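Local structure of RNA polymerase II subunit A C-terminal domain phosphatase SSU72 (Homo sapiens, 4H3K) at residues V28-S33 / F51-F56; L127-E132 / H155-D160; C176-C181 / E194-F199. The protein removes phosphate from phosphoserine and phosphothreonine in the C-terminal domain of RNA polymerase II, and takes part in RNA processing, transcription termination and pre-mRNA polyadenylation. The protein carries 1 engineered substitution. All coordinates share one frame; numbering follows the deposited sequence.

Contact 1 (V28-S33 / F51-F56); sequences VAVVSS and FSVRSF. Engineered in segment 28-33: Ser32 (natural residue Cys). With PO4 (phosphate ion), chain F.
Phe56 lies beside Ala29 and Val31 on one face of a parallel strand pair, and the ring meets these two with its edge. CE2 of Phe56 is 4.0 Å from CB of Ala29, which sits in the ring plane. With CG anti to the carbonyl carbon of Phe56 (chi1 -57°), the ring runs back over its own strand, and CZ comes to rest 3.6 Å above the guanidinium plane of Arg54, offset toward the rim of that group. The guanidinium is fixed from beyond the pair by salt bridges to Asp123 and Glu116. On the other face, CG2 of Val30 approaches CG2 of Val53 at 4.3 Å, and CB of Ser55 sits 3.4 Å from O of Val30. OG of Ser55 hydrogen-bonds to His43, Lys112 and Asn35, beyond the two strands.

Five backbone hydrogen bonds set the register. The first, from Val28 N to Ser52 O, is nearly straight at 177°; the last runs from Ser32 N to Phe56 O. Beyond it the chain opens round a phosphate ion. OG of Ser32, an engineered residue that is cysteine in the natural protein, donates to O1 of the phosphate at 2.6 Å, and Ser33 N reaches O4 at 2.9 Å. The backbone amides of Ser34, Gln36 and Asn37, with NE of Arg38, add further bonds to the phosphate. This is a beta-alpha-beta crossover through helix 38-48, with a phosphate-binding loop at the strand's C-terminal end, as in the low-molecular-weight tyrosine phosphatases.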
loop_
_atom_site.group_PDB
_atom_site.type_symbol
_atom_site.label_atom_id
_atom_site.label_comp_id
_atom_site.label_asym_id
_atom_site.label_seq_id
_atom_site.Cartn_x
_atom_site.Cartn_y
_atom_site.Cartn_z
ATOM N N VAL B 28 -5.718 -9.121 8.651
ATOM C CA VAL B 28 -5.615 -8.019 9.614
ATOM C C VAL B 28 -4.339 -8.113 10.449
ATOM O O VAL B 28 -3.883 -9.222 10.772
ATOM C CB VAL B 28 -6.829 -8.067 10.562
ATOM C CG1 VAL B 28 -6.791 -6.924 11.625
ATOM C CG2 VAL B 28 -8.101 -8.030 9.756
ATOM N N ALA B 29 -3.779 -6.957 10.789
ATOM C CA ALA B 29 -2.752 -6.822 11.819
ATOM C C ALA B 29 -3.311 -5.923 12.891
ATOM O O ALA B 29 -3.958 -4.914 12.579
ATOM C CB ALA B 29 -1.470 -6.224 11.262
ATOM N N VAL B 30 -3.130 -6.323 14.148
ATOM C CA VAL B 30 -3.451 -5.458 15.266
ATOM C C VAL B 30 -2.160 -5.115 16.001
ATOM O O VAL B 30 -1.339 -6.001 16.272
ATOM C CB VAL B 30 -4.468 -6.092 16.247
ATOM C CG1 VAL B 30 -4.856 -5.034 17.300
ATOM C CG2 VAL B 30 -5.732 -6.548 15.514
ATOM N N VAL B 31 -1.987 -3.820 16.307
ATOM C CA VAL B 31 -0.713 -3.291 16.808
ATOM C C VAL B 31 -0.921 -2.485 18.103
ATOM O O VAL B 31 -1.766 -1.581 18.170
ATOM C CB VAL B 31 -0.034 -2.385 15.744
ATOM C CG1 VAL B 31 1.420 -2.102 16.121
ATOM C CG2 VAL B 31 -0.100 -3.031 14.358
ATOM N N SER B 32 -0.164 -2.821 19.147
ATOM C CA SER B 32 -0.192 -1.997 20.344
ATOM C C SER B 32 1.235 -1.515 20.600
ATOM O O SER B 32 2.052 -1.428 19.661
ATOM C CB SER B 32 -0.750 -2.785 21.546
ATOM O OG SER B 32 0.071 -3.915 21.757
ATOM N N SER B 33 1.551 -1.199 21.847
ATOM C CA SER B 33 2.912 -0.719 22.135
ATOM C C SER B 33 3.891 -1.834 22.460
ATOM O O SER B 33 4.977 -1.932 21.857
ATOM C CB SER B 33 2.884 0.345 23.222
ATOM O OG SER B 33 4.176 0.896 23.287
ATOM N N PHE B 51 -10.617 -15.018 11.583
ATOM C CA PHE B 51 -9.847 -14.038 10.778
ATOM C C PHE B 51 -8.399 -14.438 10.667
ATOM O O PHE B 51 -7.868 -15.113 11.537
ATOM C CB PHE B 51 -9.892 -12.635 11.405
ATOM C CG PHE B 51 -11.224 -11.964 11.271
ATOM C CD1 PHE B 51 -11.533 -11.223 10.134
ATOM C CD2 PHE B 51 -12.173 -12.084 12.274
ATOM C CE1 PHE B 51 -12.785 -10.589 10.006
ATOM C CE2 PHE B 51 -13.429 -11.489 12.151
ATOM C CZ PHE B 51 -13.734 -10.732 11.030
ATOM N N SER B 52 -7.763 -14.010 9.587
ATOM C CA SER B 52 -6.344 -14.145 9.440
ATOM C C SER B 52 -5.775 -12.912 10.125
ATOM O O SER B 52 -6.029 -11.797 9.710
ATOM C CB SER B 52 -6.014 -14.166 7.941
ATOM O OG SER B 52 -4.630 -13.983 7.726
ATOM N N VAL B 53 -5.065 -13.118 11.219
ATOM C CA VAL B 53 -4.591 -12.021 12.039
ATOM C C VAL B 53 -3.144 -12.216 12.503
ATOM O O VAL B 53 -2.726 -13.318 12.784
ATOM C CB VAL B 53 -5.568 -11.746 13.219
ATOM C CG1 VAL B 53 -5.856 -13.011 14.042
ATOM C CG2 VAL B 53 -5.083 -10.572 14.115
ATOM N N ARG B 54 -2.394 -11.118 12.544
ATOM C CA ARG B 54 -1.089 -11.087 13.163
ATOM C C ARG B 54 -1.108 -9.878 14.102
ATOM O O ARG B 54 -1.948 -8.978 13.966
ATOM C CB ARG B 54 0.023 -10.917 12.117
ATOM C CG ARG B 54 0.051 -11.938 10.954
ATOM C CD ARG B 54 1.124 -13.004 11.087
ATOM N NE ARG B 54 2.340 -12.586 11.814
ATOM C CZ ARG B 54 3.513 -12.253 11.266
ATOM N NH1 ARG B 54 3.692 -12.218 9.945
ATOM N NH2 ARG B 54 4.530 -11.934 12.057
ATOM N N SER B 55 -0.191 -9.862 15.055
ATOM C CA SER B 55 -0.156 -8.795 16.017
ATOM C C SER B 55 1.272 -8.368 16.294
ATOM O O SER B 55 2.209 -9.162 16.152
ATOM C CB SER B 55 -0.849 -9.241 17.304
ATOM O OG SER B 55 -0.102 -10.248 17.943
ATOM N N PHE B 56 1.437 -7.096 16.672
ATOM C CA PHE B 56 2.755 -6.480 16.776
ATOM C C PHE B 56 2.725 -5.407 17.831
ATOM O O PHE B 56 1.650 -4.986 18.268
ATOM C CB PHE B 56 3.172 -5.821 15.436
ATOM C CG PHE B 56 3.176 -6.763 14.273
ATOM C CD1 PHE B 56 4.287 -7.563 14.029
ATOM C CD2 PHE B 56 2.052 -6.860 13.430
ATOM C CE1 PHE B 56 4.303 -8.450 12.960
ATOM C CE2 PHE B 56 2.041 -7.731 12.363
ATOM C CZ PHE B 56 3.179 -8.532 12.110
HETATM P P PO4 F . 0.073 -3.364 25.041
HETATM O O1 PO4 F . 0.392 -4.574 24.219
HETATM O O2 PO4 F . 0.513 -3.559 26.500
HETATM O O3 PO4 F . -1.418 -3.083 25.061
HETATM O O4 PO4 F . 0.733 -2.118 24.523
#

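Contact 2 (L127-E132 / H155-D160); sequences LILTCE and HVVNVD
Leu127 leans across onto His155 and Val157 in a parallel strand pair, and its side chain can be followed outward. CB leaves on the face shared with Leu129, His155 and Val157. CG stands anti to the backbone N (chi1 172°), and from it the two methyls part. CD1 turns to the other strand, lying 3.5 Å from O of His155 and 3.9 Å from CG2 of Val157; the Leu127 and Val157 side chains cross at a slant. CD2 instead approaches SG of Cys179 on helix 165-184. Two residues on, Leu129 and Val157 lie alongside each other and point the same way, CD2 of Leu129 being 3.9 Å from CB of Val157.

The opposite face carries Ile128, Val156, Thr130 and Asn158. The last two side chains cross at about a right angle, and CB of Asn158 is 3.4 Å from OG1 of Thr130. Four backbone hydrogen bonds fix the register, from Ile128 N to His155 O through to Val159 N to Thr130 O, the latter 3.0 Å long with its N-H...O angle at 172°. Next along the chain, Cys131 O and Val159 O, two acceptors, stand 3.1 Å apart. Glu132 follows at the N-cap position of the next helix, and its OE1 forms a salt bridge with Arg38 of the phosphate-binding region.

Helix 133-145 makes the crossover of this beta-alpha-beta unit and covers the Ile128 and Thr130 face through Leu143, Tyr136 and Val139. On the Leu127 and Leu129 face lie helices 165-184 and 188-203, while strand 127-130 pairs with strand 27-32 and strand 153-159 with strand 207-213.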
loop_
_atom_site.group_PDB
_atom_site.type_symbol
_atom_site.label_atom_id
_atom_site.label_comp_id
_atom_site.label_asym_id
_atom_site.label_seq_id
_atom_site.Cartn_x
_atom_site.Cartn_y
_atom_site.Cartn_z
ATOM N N LEU B 127 -5.689 -4.502 6.297
ATOM C CA LEU B 127 -6.145 -3.570 7.331
ATOM C C LEU B 127 -5.259 -3.680 8.540
ATOM O O LEU B 127 -4.995 -4.787 9.013
ATOM C CB LEU B 127 -7.597 -3.863 7.721
ATOM C CG LEU B 127 -8.156 -3.086 8.920
ATOM C CD1 LEU B 127 -8.188 -1.570 8.586
ATOM C CD2 LEU B 127 -9.544 -3.602 9.309
ATOM N N ILE B 128 -4.753 -2.533 9.001
ATOM C CA ILE B 128 -3.924 -2.499 10.203
ATOM C C ILE B 128 -4.677 -1.669 11.222
ATOM O O ILE B 128 -4.997 -0.521 10.956
ATOM C CB ILE B 128 -2.508 -1.904 9.944
ATOM C CG1 ILE B 128 -1.747 -2.724 8.857
ATOM C CG2 ILE B 128 -1.740 -1.781 11.278
ATOM C CD1 ILE B 128 -0.398 -2.041 8.312
ATOM N N LEU B 129 -4.945 -2.247 12.387
ATOM C CA LEU B 129 -5.628 -1.546 13.456
ATOM C C LEU B 129 -4.645 -1.260 14.566
ATOM O O LEU B 129 -3.963 -2.180 15.039
ATOM C CB LEU B 129 -6.747 -2.408 13.994
ATOM C CG LEU B 129 -7.839 -2.595 12.928
ATOM C CD1 LEU B 129 -8.481 -3.906 13.073
ATOM C CD2 LEU B 129 -8.864 -1.510 13.106
ATOM N N THR B 130 -4.592 -0.006 15.009
ATOM C CA THR B 130 -3.696 0.374 16.092
ATOM C C THR B 130 -4.528 0.729 17.307
ATOM O O THR B 130 -5.689 1.125 17.174
ATOM C CB THR B 130 -2.748 1.540 15.681
ATOM O OG1 THR B 130 -3.519 2.713 15.385
ATOM C CG2 THR B 130 -1.958 1.153 14.409
ATOM N N CYS B 131 -3.933 0.589 18.501
ATOM C CA CYS B 131 -4.675 0.677 19.750
ATOM C C CYS B 131 -4.456 1.989 20.517
ATOM O O CYS B 131 -4.971 2.130 21.601
ATOM C CB CYS B 131 -4.366 -0.542 20.643
ATOM S SG CYS B 131 -4.756 -2.125 19.813
ATOM N N GLU B 132 -3.686 2.926 19.947
ATOM C CA GLU B 132 -3.571 4.290 20.431
ATOM C C GLU B 132 -2.817 5.150 19.448
ATOM O O GLU B 132 -2.034 4.650 18.632
ATOM C CB GLU B 132 -2.928 4.406 21.839
ATOM C CG GLU B 132 -1.465 4.093 21.901
ATOM C CD GLU B 132 -0.908 4.362 23.310
ATOM O OE1 GLU B 132 -1.073 3.498 24.172
ATOM O OE2 GLU B 132 -0.364 5.451 23.540
ATOM N N HIS B 155 -4.935 -0.008 4.520
ATOM C CA HIS B 155 -5.713 0.882 5.376
ATOM C C HIS B 155 -5.273 0.741 6.816
ATOM O O HIS B 155 -5.124 -0.386 7.319
ATOM C CB HIS B 155 -7.213 0.578 5.187
ATOM C CG HIS B 155 -7.748 1.170 3.927
ATOM N ND1 HIS B 155 -7.444 0.660 2.683
ATOM C CD2 HIS B 155 -8.423 2.327 3.703
ATOM C CE1 HIS B 155 -7.982 1.430 1.751
ATOM N NE2 HIS B 155 -8.602 2.434 2.351
ATOM N N VAL B 156 -5.016 1.883 7.459
ATOM C CA VAL B 156 -4.572 1.905 8.833
ATOM C C VAL B 156 -5.623 2.703 9.637
ATOM O O VAL B 156 -5.943 3.854 9.302
ATOM C CB VAL B 156 -3.178 2.584 8.973
ATOM C CG1 VAL B 156 -2.732 2.552 10.436
ATOM C CG2 VAL B 156 -2.112 1.922 8.043
ATOM N N VAL B 157 -6.170 2.071 10.669
ATOM C CA VAL B 157 -7.231 2.675 11.470
ATOM C C VAL B 157 -6.797 2.632 12.922
ATOM O O VAL B 157 -6.321 1.593 13.414
ATOM C CB VAL B 157 -8.578 1.956 11.286
ATOM C CG1 VAL B 157 -9.648 2.502 12.245
ATOM C CG2 VAL B 157 -9.047 2.051 9.780
ATOM N N ASN B 158 -6.985 3.755 13.611
ATOM C CA ASN B 158 -6.730 3.812 15.051
ATOM C C ASN B 158 -7.992 3.805 15.876
ATOM O O ASN B 158 -8.962 4.469 15.499
ATOM C CB ASN B 158 -5.948 5.080 15.411
ATOM C CG ASN B 158 -5.501 5.088 16.849
ATOM O OD1 ASN B 158 -4.688 4.249 17.271
ATOM N ND2 ASN B 158 -6.051 6.019 17.629
ATOM N N VAL B 159 -7.959 3.093 17.011
ATOM C CA VAL B 159 -8.922 3.323 18.111
ATOM C C VAL B 159 -8.126 3.474 19.394
ATOM O O VAL B 159 -7.363 2.586 19.714
ATOM C CB VAL B 159 -9.797 2.106 18.498
ATOM C CG1 VAL B 159 -11.106 2.588 19.219
ATOM C CG2 VAL B 159 -10.014 1.143 17.409
ATOM N N ASP B 160 -8.320 4.561 20.139
ATOM C CA ASP B 160 -7.670 4.699 21.431
ATOM C C ASP B 160 -8.226 3.703 22.449
ATOM O O ASP B 160 -9.377 3.787 22.860
ATOM C CB ASP B 160 -7.740 6.125 21.974
ATOM C CG ASP B 160 -6.656 7.040 21.389
ATOM O OD1 ASP B 160 -5.814 6.605 20.581
ATOM O OD2 ASP B 160 -6.663 8.227 21.747
#

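Contact 3 (C176-C181 / E194-F199); sequences CELCQC and ELLQEF
Phe199 reaches across from its helix to pack against Leu178, Glu177 and Cys181, forming the dense part of this interhelical contact. One face of its ring receives CD1 of Leu178, 4.1 Å from the ring centroid and only 18° off the ring normal, a CH-pi contact. SG of Cys181 comes instead to the rim, near the ring plane and 3.6 Å from CE1 of Phe199, a sulfur-aromatic contact at the edge. The ring's far end is pressed to the backbone of the other helix, with CZ of Phe199 3.4 Å from N of Leu178. CB of Glu177 also lies at this edge, near the ring plane.

Leu178 serves two partners. Its CG is anti to the backbone N (chi1 177°), which carries the branch between the helices, where CD1 touches CD2 of Leu196 at 3.7 Å while also covering the ring; CD2 of Leu178 stays close to the same Leu196 methyl.

The other side is looser. Near Cys181, a single apolar approach joins its CB to CD1 of Leu195 at 4.2 Å, and Leu195 is partly exposed. Glu177, extended beyond CG, is exposed to solvent. No hydrogen bond crosses the contact, and the segment axes come no nearer than 10.9 Å, so the long side chains of Phe199, Leu178 and Leu196 bridge the gap.

The two segments run roughly antiparallel, at 147°, as parts of consecutive helices 165-184 and 188-203. Beneath them is the central sheet: Leu178 packs on Leu129 of strand 127-130, whereas Leu196 touches His209 and Phe199 touches Phe207, both on strand 207-213.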
loop_
_atom_site.group_PDB
_atom_site.type_symbol
_atom_site.label_atom_id
_atom_site.label_comp_id
_atom_site.label_asym_id
_atom_site.label_seq_id
_atom_site.Cartn_x
_atom_site.Cartn_y
_atom_site.Cartn_z
ATOM N N CYS B 176 -13.239 -6.517 16.699
ATOM C CA CYS B 176 -13.884 -7.677 16.076
ATOM C C CYS B 176 -15.170 -7.248 15.354
ATOM O O CYS B 176 -15.415 -7.660 14.210
ATOM C CB CYS B 176 -14.185 -8.784 17.110
ATOM S SG CYS B 176 -14.876 -10.289 16.329
ATOM N N GLU B 177 -15.972 -6.402 16.006
ATOM C CA GLU B 177 -17.197 -5.877 15.374
ATOM C C GLU B 177 -16.893 -5.104 14.095
ATOM O O GLU B 177 -17.522 -5.337 13.043
ATOM C CB GLU B 177 -18.016 -5.037 16.367
ATOM C CG GLU B 177 -19.487 -5.166 16.141
ATOM C CD GLU B 177 -20.319 -4.315 17.065
ATOM O OE1 GLU B 177 -19.820 -3.986 18.177
ATOM O OE2 GLU B 177 -21.485 -4.024 16.669
ATOM N N LEU B 178 -15.887 -4.236 14.156
ATOM C CA LEU B 178 -15.463 -3.505 12.975
ATOM C C LEU B 178 -14.994 -4.434 11.853
ATOM O O LEU B 178 -15.410 -4.285 10.714
ATOM C CB LEU B 178 -14.392 -2.474 13.336
ATOM C CG LEU B 178 -13.831 -1.696 12.139
ATOM C CD1 LEU B 178 -14.926 -0.832 11.478
ATOM C CD2 LEU B 178 -12.628 -0.846 12.538
ATOM N N CYS B 179 -14.175 -5.422 12.178
ATOM C CA CYS B 179 -13.651 -6.330 11.164
ATOM C C CYS B 179 -14.774 -7.149 10.545
ATOM O O CYS B 179 -14.795 -7.387 9.353
ATOM C CB CYS B 179 -12.565 -7.235 11.748
ATOM S SG CYS B 179 -11.051 -6.265 12.025
ATOM N N GLN B 180 -15.723 -7.543 11.366
ATOM C CA GLN B 180 -16.939 -8.194 10.893
ATOM C C GLN B 180 -17.723 -7.377 9.877
ATOM O O GLN B 180 -18.095 -7.884 8.800
ATOM C CB GLN B 180 -17.815 -8.501 12.101
ATOM C CG GLN B 180 -18.672 -9.638 11.841
ATOM C CD GLN B 180 -17.836 -10.863 11.605
ATOM O OE1 GLN B 180 -16.870 -11.100 12.337
ATOM N NE2 GLN B 180 -18.188 -11.646 10.580
ATOM N N CYS B 181 -17.979 -6.114 10.209
ATOM C CA CYS B 181 -18.646 -5.219 9.277
ATOM C C CYS B 181 -17.904 -5.136 7.980
ATOM O O CYS B 181 -18.498 -5.334 6.927
ATOM C CB CYS B 181 -18.727 -3.811 9.818
ATOM S SG CYS B 181 -19.925 -3.679 10.953
ATOM N N GLU B 194 -17.505 5.445 5.574
ATOM C CA GLU B 194 -18.912 5.472 6.050
ATOM C C GLU B 194 -19.114 4.529 7.280
ATOM O O GLU B 194 -19.714 4.901 8.317
ATOM C CB GLU B 194 -19.847 5.103 4.894
ATOM C CG GLU B 194 -21.310 5.358 5.269
ATOM C CD GLU B 194 -22.305 4.679 4.331
ATOM O OE1 GLU B 194 -23.482 4.577 4.750
ATOM O OE2 GLU B 194 -21.912 4.250 3.201
ATOM N N LEU B 195 -18.592 3.308 7.178
ATOM C CA LEU B 195 -18.578 2.391 8.316
ATOM C C LEU B 195 -17.895 2.950 9.573
ATOM O O LEU B 195 -18.432 2.844 10.676
ATOM C CB LEU B 195 -17.911 1.072 7.935
ATOM C CG LEU B 195 -18.724 0.152 7.001
ATOM C CD1 LEU B 195 -17.854 -1.083 6.688
ATOM C CD2 LEU B 195 -20.123 -0.275 7.576
ATOM N N LEU B 196 -16.706 3.530 9.418
ATOM C CA LEU B 196 -16.021 4.103 10.558
ATOM C C LEU B 196 -16.827 5.242 11.172
ATOM O O LEU B 196 -16.882 5.360 12.392
ATOM C CB LEU B 196 -14.611 4.600 10.166
ATOM C CG LEU B 196 -13.631 3.540 9.707
ATOM C CD1 LEU B 196 -12.254 4.154 9.279
ATOM C CD2 LEU B 196 -13.422 2.499 10.824
ATOM N N GLN B 197 -17.448 6.072 10.334
ATOM C CA GLN B 197 -18.303 7.173 10.825
ATOM C C GLN B 197 -19.509 6.649 11.638
ATOM O O GLN B 197 -19.777 7.154 12.699
ATOM C CB GLN B 197 -18.753 8.113 9.697
ATOM C CG GLN B 197 -17.621 9.014 9.134
ATOM C CD GLN B 197 -17.068 10.012 10.168
ATOM O OE1 GLN B 197 -15.877 9.991 10.502
ATOM N NE2 GLN B 197 -17.919 10.881 10.663
ATOM N N GLU B 198 -20.212 5.631 11.136
ATOM C CA GLU B 198 -21.230 4.910 11.942
ATOM C C GLU B 198 -20.675 4.397 13.284
ATOM O O GLU B 198 -21.307 4.572 14.326
ATOM C CB GLU B 198 -21.821 3.731 11.172
ATOM C CG GLU B 198 -22.760 4.067 10.070
ATOM C CD GLU B 198 -23.481 2.817 9.553
ATOM O OE1 GLU B 198 -24.090 2.093 10.393
ATOM O OE2 GLU B 198 -23.433 2.562 8.313
ATOM N N PHE B 199 -19.510 3.754 13.254
ATOM C CA PHE B 199 -18.832 3.292 14.482
ATOM C C PHE B 199 -18.465 4.415 15.432
ATOM O O PHE B 199 -18.527 4.237 16.648
ATOM C CB PHE B 199 -17.563 2.479 14.176
ATOM C CG PHE B 199 -17.792 1.009 14.132
ATOM C CD1 PHE B 199 -18.349 0.406 12.993
ATOM C CD2 PHE B 199 -17.477 0.214 15.227
ATOM C CE1 PHE B 199 -18.573 -0.977 12.951
ATOM C CE2 PHE B 199 -17.715 -1.190 15.201
ATOM C CZ PHE B 199 -18.260 -1.781 14.062
#

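From the N terminus, contact 1 closes first, joining strands 27-32 and 52-57 around helix 38-48. Contact 2 follows after a long excursion and closes a second beta-alpha-beta loop, through helix 133-145; contact 3 then closes a short helical hairpin. The three loops come in series, neither nesting nor crossing. Contacts 1 and 2 are continuous through the sheet, since strands 27-32 and 127-130 are neighbours: Ala29 O and Leu129 N, 2.9 Å apart, probably form a hydrogen bond. Contact 3 lies over this sheet, its Cys179 meeting Val28 and Phe51 of contact 1 and Leu129 of contact 2, with Leu196 on Val157.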